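Local atomic coordinates of periplasmic binding protein/LacI transcriptional regulator (Burkholderia multivorans, PDB entry 4YLE), a protein that probably captures a sugar or related small molecule in the bacterial periplasm and delivers it to an ABC transporter for uptake. Residues Q166-G172 with K196-S202; K281-F285 with V307-V311. The contacts are given in a common frame with arbitrary orientation. Residues are numbered along the deposited sequence.

Contact 1: residues Q166-G172 with K196-S202; sequences QVGIVEG and KVVSVQS
Five backbone hydrogen bonds join parallel strands 166-171 and 196-202 of a beta-alpha-beta crossover through helix 177-193: Val-167 N to Lys-196 O (2.9 Å), Val-198 N to Val-167 O (2.9 Å), Ile-169 N to Ser-199 O (2.9 Å), Gln-201 N to Ile-169 O (3.1 Å) and Glu-171 N to Gln-201 O (2.8 Å). Their axes approach to 4.5 Å at 14°. Val-167 pairs with Val-197, but Ile-169 pairs with Val-200: the extra residue makes a beta bulge, where Val-198 turns to phi/psi -97/-13 and Ser-199 N lacks a partner. Where strand 166-171 has ended, Ser-202 OG, on the other strand's last residue, donates to Gly-172 O (2.8 Å) and accepts from Glu-204 N; a short hydroxyl can do both. Glu-171 (t, t) is hydrogen-bonded through OE2 to Thr-183 OG1 and through OE1 to Ser-174 OG. Branched Val-167, Ile-169, Val-197 and Val-200 suit extended backbone and share one face, where helix 177-193 packs on Ile-169, Val-197 and Val-200. There Ile-169 (m, t) brings CD1 to 3.7 Å from Val-197 CG1. On the other face, against helix 207-220, Gln-201 NE2 donates to Ser-199 OG at 2.8 Å. At the bulge, Gln-166 CG meets Val-198 CG1 at 3.7 Å.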
loop_
_atom_site.group_PDB
_atom_site.type_symbol
_atom_site.label_atom_id
_atom_site.label_comp_id
_atom_site.label_asym_id
_atom_site.label_seq_id
_atom_site.Cartn_x
_atom_site.Cartn_y
_atom_site.Cartn_z
ATOM N N GLN A 166 11.004 23.162 7.471
ATOM C CA GLN A 166 10.484 22.103 8.328
ATOM C C GLN A 166 9.344 21.336 7.668
ATOM O O GLN A 166 8.398 21.931 7.158
ATOM C CB GLN A 166 9.967 22.695 9.635
ATOM C CG GLN A 166 11.060 23.276 10.542
ATOM C CD GLN A 166 10.494 23.910 11.776
ATOM O OE1 GLN A 166 9.328 24.294 11.812
ATOM N NE2 GLN A 166 11.325 24.038 12.811
ATOM N N VAL A 167 9.405 20.005 7.696
ATOM C CA VAL A 167 8.306 19.184 7.205
ATOM C C VAL A 167 8.027 18.028 8.169
ATOM O O VAL A 167 8.883 17.683 8.978
ATOM C CB VAL A 167 8.627 18.648 5.780
ATOM C CG1 VAL A 167 9.111 19.820 4.910
ATOM C CG2 VAL A 167 9.687 17.568 5.845
ATOM N N GLY A 168 6.819 17.473 8.083
ATOM C CA GLY A 168 6.427 16.304 8.838
ATOM C C GLY A 168 6.050 15.190 7.910
ATOM O O GLY A 168 5.553 15.431 6.817
ATOM N N ILE A 169 6.323 13.955 8.347
ATOM C CA ILE A 169 5.940 12.754 7.605
ATOM C C ILE A 169 4.835 12.019 8.362
ATOM O O ILE A 169 4.990 11.651 9.535
ATOM C CB ILE A 169 7.145 11.832 7.385
ATOM C CG1 ILE A 169 8.192 12.580 6.579
ATOM C CG2 ILE A 169 6.733 10.529 6.673
ATOM C CD1 ILE A 169 9.500 11.812 6.354
ATOM N N VAL A 170 3.720 11.829 7.676
ATOM C CA VAL A 170 2.601 11.059 8.185
ATOM C C VAL A 170 2.702 9.656 7.566
ATOM O O VAL A 170 2.499 9.474 6.374
ATOM C CB VAL A 170 1.260 11.714 7.870
ATOM C CG1 VAL A 170 0.125 10.977 8.615
ATOM C CG2 VAL A 170 1.278 13.165 8.275
ATOM N N GLU A 171 3.040 8.683 8.408
ATOM C CA GLU A 171 3.434 7.352 7.996
ATOM C C GLU A 171 2.287 6.351 8.045
ATOM O O GLU A 171 1.325 6.538 8.781
ATOM C CB GLU A 171 4.566 6.933 8.930
ATOM C CG GLU A 171 5.056 5.568 8.885
ATOM C CD GLU A 171 6.275 5.497 9.748
ATOM O OE1 GLU A 171 6.167 5.229 10.968
ATOM O OE2 GLU A 171 7.334 5.796 9.192
ATOM N N GLY A 172 2.364 5.308 7.229
ATOM C CA GLY A 172 1.400 4.212 7.341
ATOM C C GLY A 172 1.612 3.385 8.607
ATOM O O GLY A 172 2.370 3.758 9.516
ATOM N N LYS A 196 14.295 19.883 6.567
ATOM C CA LYS A 196 14.410 19.244 7.868
ATOM C C LYS A 196 13.121 18.509 8.294
ATOM O O LYS A 196 12.073 19.117 8.502
ATOM C CB LYS A 196 14.779 20.291 8.908
ATOM C CG LYS A 196 15.235 19.710 10.216
ATOM C CD LYS A 196 15.686 20.814 11.158
ATOM C CE LYS A 196 15.421 20.463 12.618
ATOM N NZ LYS A 196 14.807 21.625 13.329
ATOM N N VAL A 197 13.189 17.186 8.422
ATOM C CA VAL A 197 12.035 16.434 8.901
ATOM C C VAL A 197 11.968 16.559 10.407
ATOM O O VAL A 197 12.819 16.015 11.107
ATOM C CB VAL A 197 12.108 14.938 8.500
ATOM C CG1 VAL A 197 10.841 14.204 8.904
ATOM C CG2 VAL A 197 12.311 14.801 7.017
ATOM N N VAL A 198 10.960 17.256 10.921
ATOM C CA VAL A 198 10.885 17.496 12.361
ATOM C C VAL A 198 9.985 16.506 13.101
ATOM O O VAL A 198 10.034 16.430 14.325
ATOM C CB VAL A 198 10.420 18.942 12.637
ATOM C CG1 VAL A 198 11.461 19.879 12.064
ATOM C CG2 VAL A 198 9.031 19.203 12.031
ATOM N N SER A 199 9.188 15.728 12.370
ATOM C CA SER A 199 8.252 14.813 13.019
ATOM C C SER A 199 7.907 13.666 12.078
ATOM O O SER A 199 7.718 13.898 10.898
ATOM C CB SER A 199 6.976 15.549 13.438
ATOM O OG SER A 199 6.211 14.767 14.328
ATOM N N VAL A 200 7.884 12.445 12.612
ATOM C CA VAL A 200 7.404 11.285 11.866
ATOM C C VAL A 200 6.458 10.550 12.791
ATOM O O VAL A 200 6.870 10.134 13.874
ATOM C CB VAL A 200 8.555 10.340 11.401
ATOM C CG1 VAL A 200 8.006 9.141 10.625
ATOM C CG2 VAL A 200 9.539 11.082 10.512
ATOM N N GLN A 201 5.196 10.425 12.379
ATOM C CA GLN A 201 4.159 9.783 13.171
ATOM C C GLN A 201 3.221 8.986 12.280
ATOM O O GLN A 201 2.965 9.353 11.138
ATOM C CB GLN A 201 3.345 10.814 13.952
ATOM C CG GLN A 201 4.162 11.717 14.892
ATOM C CD GLN A 201 3.312 12.802 15.508
ATOM O OE1 GLN A 201 2.245 12.525 16.059
ATOM N NE2 GLN A 201 3.770 14.056 15.408
ATOM N N SER A 202 2.693 7.905 12.819
ATOM C CA SER A 202 1.802 7.051 12.034
ATOM C C SER A 202 0.349 7.495 12.096
ATOM O O SER A 202 -0.225 7.690 13.172
ATOM C CB SER A 202 1.908 5.603 12.504
ATOM O OG SER A 202 1.029 4.777 11.771
#

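Contact 2: residues K281-F285 with V307-V311; sequences KQAVF and VETPV
Lys-281, Gln-282 and Phe-285 present their side chains to the extended segment 307-311 from one side of helix 279-295, a spacing set by the alpha-helical turn (Phe-285 N to Lys-281 O, 2.8 Å). No hydrogen bond crosses the contact. Gln-282 and Thr-309 have the nearest CA atoms, 7.0 Å apart. Thr-309 takes the p rotamer, which sends OG1 to 3.8 Å from Gln-282 CG and places CG2 3.8 Å from Lys-281 CD and 4.2 Å from Phe-285 CD2; beta-branching supplies both methyl and hydroxyl contacts. This packs helix 279-295 against the last strand of the chain, 308-314, in the mixed sheet of the periplasmic binding protein fold, where Thr-309 is bonded through its backbone to Gly-143. Lys-281 starts t, t and then bends (chi3 -86°, chi4 -68°), so its methylenes run past Thr-309 and CE lies 3.8 Å from Pro-310 CD. Phe-285 (chi1 -81°) turns its ring edge to Val-307, CD2 to CG1 4.3 Å. Gln-282 (m, t) is buried, and its NE2 donates to Gln-277 O.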
loop_
_atom_site.group_PDB
_atom_site.type_symbol
_atom_site.label_atom_id
_atom_site.label_comp_id
_atom_site.label_asym_id
_atom_site.label_seq_id
_atom_site.Cartn_x
_atom_site.Cartn_y
_atom_site.Cartn_z
ATOM N N LYS A 281 -2.974 -3.516 -11.546
ATOM C CA LYS A 281 -1.833 -4.255 -12.091
ATOM C C LYS A 281 -1.255 -5.220 -11.064
ATOM O O LYS A 281 -0.967 -6.352 -11.395
ATOM C CB LYS A 281 -0.748 -3.287 -12.563
ATOM C CG LYS A 281 0.501 -3.995 -13.120
ATOM C CD LYS A 281 1.688 -3.026 -13.160
ATOM C CE LYS A 281 1.715 -2.242 -14.402
ATOM N NZ LYS A 281 2.010 -3.093 -15.579
ATOM N N GLN A 282 -1.100 -4.772 -9.816
ATOM C CA GLN A 282 -0.505 -5.639 -8.799
ATOM C C GLN A 282 -1.325 -6.889 -8.607
ATOM O O GLN A 282 -0.763 -8.029 -8.560
ATOM C CB GLN A 282 -0.339 -4.916 -7.484
ATOM C CG GLN A 282 0.664 -3.798 -7.552
ATOM C CD GLN A 282 0.906 -3.201 -6.203
ATOM O OE1 GLN A 282 1.203 -3.910 -5.254
ATOM N NE2 GLN A 282 0.814 -1.876 -6.110
ATOM N N ALA A 283 -2.650 -6.731 -8.547
ATOM C CA ALA A 283 -3.513 -7.883 -8.333
ATOM C C ALA A 283 -3.518 -8.791 -9.569
ATOM O O ALA A 283 -3.490 -10.019 -9.447
ATOM C CB ALA A 283 -4.899 -7.465 -8.005
ATOM N N VAL A 284 -3.605 -8.203 -10.754
ATOM C CA VAL A 284 -3.643 -9.003 -11.963
ATOM C C VAL A 284 -2.324 -9.778 -12.132
ATOM O O VAL A 284 -2.343 -10.974 -12.437
ATOM C CB VAL A 284 -3.939 -8.141 -13.222
ATOM C CG1 VAL A 284 -3.712 -8.910 -14.513
ATOM C CG2 VAL A 284 -5.402 -7.640 -13.165
ATOM N N PHE A 285 -1.203 -9.128 -11.883
ATOM C CA PHE A 285 0.095 -9.771 -12.094
ATOM C C PHE A 285 0.264 -10.803 -10.981
ATOM O O PHE A 285 0.873 -11.843 -11.161
ATOM C CB PHE A 285 1.245 -8.759 -12.075
ATOM C CG PHE A 285 1.461 -8.002 -13.356
ATOM C CD1 PHE A 285 0.434 -7.770 -14.261
ATOM C CD2 PHE A 285 2.705 -7.468 -13.623
ATOM C CE1 PHE A 285 0.664 -7.039 -15.413
ATOM C CE2 PHE A 285 2.936 -6.758 -14.764
ATOM C CZ PHE A 285 1.918 -6.543 -15.661
ATOM N N VAL A 307 9.156 -9.583 -9.227
ATOM C CA VAL A 307 8.424 -8.789 -10.211
ATOM C C VAL A 307 8.164 -7.395 -9.670
ATOM O O VAL A 307 7.273 -7.206 -8.834
ATOM C CB VAL A 307 7.068 -9.423 -10.580
ATOM C CG1 VAL A 307 6.299 -8.529 -11.582
ATOM C CG2 VAL A 307 7.258 -10.835 -11.119
ATOM N N GLU A 308 8.944 -6.417 -10.131
ATOM C CA GLU A 308 8.732 -5.049 -9.678
ATOM C C GLU A 308 7.733 -4.369 -10.581
ATOM O O GLU A 308 7.901 -4.351 -11.797
ATOM C CB GLU A 308 10.028 -4.245 -9.657
ATOM C CG GLU A 308 9.828 -2.872 -9.010
ATOM C CD GLU A 308 11.087 -2.043 -8.996
ATOM O OE1 GLU A 308 12.128 -2.607 -8.626
ATOM O OE2 GLU A 308 11.026 -0.842 -9.367
ATOM N N THR A 309 6.708 -3.786 -9.975
ATOM C CA THR A 309 5.714 -3.038 -10.730
ATOM C C THR A 309 6.046 -1.562 -10.584
ATOM O O THR A 309 6.630 -1.163 -9.565
ATOM C CB THR A 309 4.284 -3.335 -10.245
ATOM O OG1 THR A 309 4.226 -3.253 -8.827
ATOM C CG2 THR A 309 3.852 -4.725 -10.603
ATOM N N PRO A 310 5.702 -0.747 -11.596
ATOM C CA PRO A 310 6.198 0.632 -11.594
ATOM C C PRO A 310 5.406 1.590 -10.717
ATOM O O PRO A 310 4.281 1.318 -10.332
ATOM C CB PRO A 310 6.069 1.043 -13.060
ATOM C CG PRO A 310 4.897 0.231 -13.550
ATOM C CD PRO A 310 5.009 -1.077 -12.853
ATOM N N VAL A 311 6.033 2.723 -10.418
ATOM C CA VAL A 311 5.370 3.813 -9.714
ATOM C C VAL A 311 5.631 5.128 -10.465
ATOM O O VAL A 311 6.767 5.455 -10.756
ATOM C CB VAL A 311 5.887 3.945 -8.295
ATOM C CG1 VAL A 311 5.192 5.113 -7.607
ATOM C CG2 VAL A 311 5.653 2.679 -7.519
#

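How the contacts relate
Contact 1 closes before contact 2 opens along the chain, and the two lie on opposite sides of its centre, 28 Å apart between centres and about 15 Å between nearest atoms. They share no sheet: contact 1 forms one margin of the four-stranded parallel sheet, with 196-202 outermost, whereas strand 308-314 of contact 2 belongs to the seven-stranded mixed sheet. This is consistent with the two lobes of a periplasmic binding protein that close around a ligand between them. Gly-172 lies about 7 Å from a bound unknown ligand, and the Gln-282 side chain about 6 Å from one. Each contact therefore has one residue near bound ligand, consistent with a site between the two lobes.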